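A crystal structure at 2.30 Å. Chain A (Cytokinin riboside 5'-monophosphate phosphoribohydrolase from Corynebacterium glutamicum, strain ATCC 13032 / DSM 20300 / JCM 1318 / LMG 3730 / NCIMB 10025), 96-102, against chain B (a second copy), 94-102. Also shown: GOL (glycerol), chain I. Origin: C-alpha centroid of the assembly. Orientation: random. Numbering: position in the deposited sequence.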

# COMPACT_ATOMS: atom_id res chain seq x y z
N MET A 96 3.87 -3.49 -12.72
CA MET A 96 3.30 -2.52 -11.81
C MET A 96 4.41 -1.69 -11.15
O MET A 96 4.25 -0.50 -10.87
N HIS A 97 5.51 -2.35 -10.86
CA HIS A 97 6.62 -1.69 -10.20
C HIS A 97 7.31 -0.72 -11.13
O HIS A 97 7.64 0.40 -10.71
N ILE A 98 7.49 -1.08 -12.40
CA ILE A 98 8.16 -0.10 -13.31
C ILE A 98 7.24 1.10 -13.50
O ILE A 98 7.69 2.25 -13.66
N ARG A 99 5.96 0.81 -13.44
CA ARG A 99 4.94 1.82 -13.60
C ARG A 99 4.99 2.81 -12.44
O ARG A 99 4.93 3.98 -12.68
N LYS A 100 5.13 2.34 -11.21
CA LYS A 100 5.29 3.26 -10.10
C LYS A 100 6.65 3.96 -10.11
O LYS A 100 6.70 5.14 -9.78
N ARG A 101 7.74 3.28 -10.54
CA ARG A 101 9.01 3.98 -10.65
C ARG A 101 8.77 5.14 -11.59
O ARG A 101 9.11 6.26 -11.25
N ARG A 102 8.10 4.93 -12.71
CA ARG A 102 7.98 6.02 -13.67
C ARG A 102 7.06 7.14 -13.23
O ARG A 102 7.30 8.31 -13.55
N PRO B 94 18.69 -4.95 -5.33
CA PRO B 94 19.02 -3.55 -5.62
C PRO B 94 18.05 -2.45 -5.15
O PRO B 94 18.49 -1.29 -5.04
N ASP B 95 16.76 -2.77 -4.92
CA ASP B 95 15.81 -1.72 -4.51
C ASP B 95 14.56 -2.22 -3.81
O ASP B 95 14.38 -3.40 -3.59
N MET B 96 13.70 -1.28 -3.44
CA MET B 96 12.57 -1.56 -2.57
C MET B 96 11.46 -2.26 -3.28
O MET B 96 10.71 -3.03 -2.65
N HIS B 97 11.33 -1.99 -4.58
CA HIS B 97 10.43 -2.75 -5.45
C HIS B 97 10.77 -4.22 -5.51
O HIS B 97 9.92 -5.07 -5.23
N ILE B 98 12.01 -4.54 -5.87
CA ILE B 98 12.42 -5.93 -6.01
C ILE B 98 12.26 -6.60 -4.67
O ILE B 98 11.83 -7.75 -4.60
N ARG B 99 12.59 -5.89 -3.60
CA ARG B 99 12.43 -6.42 -2.25
C ARG B 99 11.01 -6.89 -2.00
O ARG B 99 10.81 -8.00 -1.56
N LYS B 100 10.04 -6.04 -2.28
CA LYS B 100 8.63 -6.42 -2.13
C LYS B 100 8.21 -7.53 -3.08
O LYS B 100 7.40 -8.39 -2.70
N ARG B 101 8.74 -7.50 -4.31
CA ARG B 101 8.37 -8.53 -5.29
C ARG B 101 8.85 -9.86 -4.79
O ARG B 101 8.12 -10.83 -4.85
N ARG B 102 10.07 -9.88 -4.25
CA ARG B 102 10.68 -11.13 -3.79
C ARG B 102 10.06 -11.63 -2.51
O ARG B 102 9.87 -12.82 -2.35

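The two helices run nearly antiparallel, at 156°, with their axes 10.4 Å apart at closest approach, and no direct hydrogen bond joins the stretches. Along chain B the contact begins at Asp B95 (chi1 p), whose OD1 caps the helix by accepting from Ile B98 N at 2.9 Å. The same OD1 lies 3.8 Å from Arg A101 NH2, a long salt bridge. A glycerol extends this corner: its O1 accepts from Arg A101 NH1 (3.1 Å), and its O2 from Met B96 N (3.3 Å). At the centre, His B97 and His A97, both chi1 m and both pointing toward the other helix, form an offset stack with centroids 4.3 Å apart and planes at 12°; His A97 CB also sits over the His B97 ring, 3.9 Å from its centroid. Arg A101 NH2 comes within 3.4 Å of His B97 CD2. Ile B98 and Arg B99 contribute nothing here. Lys B100, with the same m, t, m, t rotamer as Lys A100, brings its NZ to 3.9 Å from Lys A100 NZ; both ammonium groups are hydrogen-bonded elsewhere in the structure. Arg B101 (chi1 t) places CB 3.9 Å from His A97 CE1, at the ring edge, while a water links Arg B101 NE (3.2 Å from its O) to His A97 ND1 (3.1 Å).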

# COMPACT_ATOMS: atom_id res chain seq x y z
CB MET A 96 2.54 -3.24 -10.71
CG MET A 96 1.38 -4.06 -11.16
SD MET A 96 -0.00 -2.96 -11.44
CE MET A 96 -0.82 -3.07 -9.86
CB HIS A 97 7.61 -2.71 -9.63
CG HIS A 97 7.15 -3.34 -8.36
ND1 HIS A 97 7.79 -4.42 -7.80
CD2 HIS A 97 6.11 -3.06 -7.56
CE1 HIS A 97 7.16 -4.77 -6.68
NE2 HIS A 97 6.15 -3.95 -6.51
CB ILE A 98 8.59 -0.72 -14.65
CG1 ILE A 98 9.74 -1.69 -14.39
CG2 ILE A 98 9.06 0.35 -15.63
CD1 ILE A 98 9.92 -2.72 -15.48
CB ARG A 99 3.56 1.16 -13.70
CG ARG A 99 2.34 2.08 -13.67
CD ARG A 99 1.13 1.16 -13.69
NE ARG A 99 -0.15 1.79 -14.02
CZ ARG A 99 -1.26 1.61 -13.32
NH1 ARG A 99 -1.26 0.89 -12.22
NH2 ARG A 99 -2.38 2.14 -13.72
CB LYS A 100 5.02 2.58 -8.76
CG LYS A 100 3.56 2.10 -8.71
CD LYS A 100 3.11 1.55 -7.37
CE LYS A 100 3.62 0.14 -7.17
NZ LYS A 100 3.77 -0.16 -5.71
CB ARG A 101 10.21 3.08 -11.09
CG ARG A 101 11.58 3.80 -11.06
CD ARG A 101 12.82 2.94 -10.78
NE ARG A 101 12.65 2.06 -9.60
CZ ARG A 101 12.93 2.36 -8.32
NH1 ARG A 101 13.46 3.55 -7.99
NH2 ARG A 101 12.69 1.47 -7.34
CB ARG A 102 7.52 5.53 -15.04
CG ARG A 102 8.63 4.98 -15.92
CD ARG A 102 9.65 6.05 -16.34
NE ARG A 102 9.21 6.92 -17.44
CZ ARG A 102 9.74 8.12 -17.69
NH1 ARG A 102 9.32 8.83 -18.73
NH2 ARG A 102 10.68 8.62 -16.89
CB PRO B 94 19.12 -3.49 -7.16
CG PRO B 94 19.06 -4.90 -7.65
CD PRO B 94 18.52 -5.76 -6.55
CB ASP B 95 15.43 -0.83 -5.71
CG ASP B 95 14.60 -1.57 -6.73
OD1 ASP B 95 13.55 -2.10 -6.34
OD2 ASP B 95 14.99 -1.64 -7.92
CB MET B 96 12.03 -0.27 -2.00
CG MET B 96 13.03 0.57 -1.22
SD MET B 96 12.43 0.88 0.44
CE MET B 96 12.47 -0.81 0.98
CB HIS B 97 10.40 -2.18 -6.88
CG HIS B 97 9.57 -0.96 -7.01
ND1 HIS B 97 8.47 -0.73 -6.21
CD2 HIS B 97 9.65 0.09 -7.85
CE1 HIS B 97 7.90 0.40 -6.57
NE2 HIS B 97 8.61 0.94 -7.54
CB ILE B 98 13.88 -6.13 -6.53
CG1 ILE B 98 14.04 -5.52 -7.94
CG2 ILE B 98 14.17 -7.62 -6.64
CD1 ILE B 98 15.47 -5.19 -8.34
CB ARG B 99 12.76 -5.38 -1.22
CG ARG B 99 12.88 -5.96 0.17
CD ARG B 99 12.57 -4.92 1.20
NE ARG B 99 13.17 -5.14 2.52
CZ ARG B 99 12.90 -4.35 3.55
NH1 ARG B 99 12.07 -3.34 3.39
NH2 ARG B 99 13.46 -4.55 4.73
CB LYS B 100 7.68 -5.20 -2.33
CG LYS B 100 7.70 -4.16 -1.20
CD LYS B 100 6.63 -3.10 -1.34
CE LYS B 100 6.97 -2.16 -2.47
NZ LYS B 100 5.94 -1.08 -2.57
CB ARG B 101 8.91 -8.28 -6.72
CG ARG B 101 8.56 -9.45 -7.68
CD ARG B 101 8.95 -9.32 -9.15
NE ARG B 101 10.29 -8.79 -9.35
CZ ARG B 101 11.41 -9.48 -9.31
NH1 ARG B 101 11.40 -10.78 -9.12
NH2 ARG B 101 12.57 -8.85 -9.50
CB ARG B 102 12.17 -10.95 -3.63
CG ARG B 102 12.92 -10.72 -4.96
CD ARG B 102 13.19 -11.99 -5.78
NE ARG B 102 13.81 -13.02 -4.95
CZ ARG B 102 13.34 -14.24 -4.75
NH1 ARG B 102 13.97 -15.06 -3.92
NH2 ARG B 102 12.24 -14.67 -5.36
C1 GOL I . 15.84 3.15 -4.78
O1 GOL I . 14.62 3.81 -5.18
C2 GOL I . 15.45 2.08 -3.74
O2 GOL I . 14.00 1.96 -3.84
C3 GOL I . 15.97 2.41 -2.32
O3 GOL I . 16.84 1.41 -1.74
O HOH W 1 10.21 -5.61 -9.23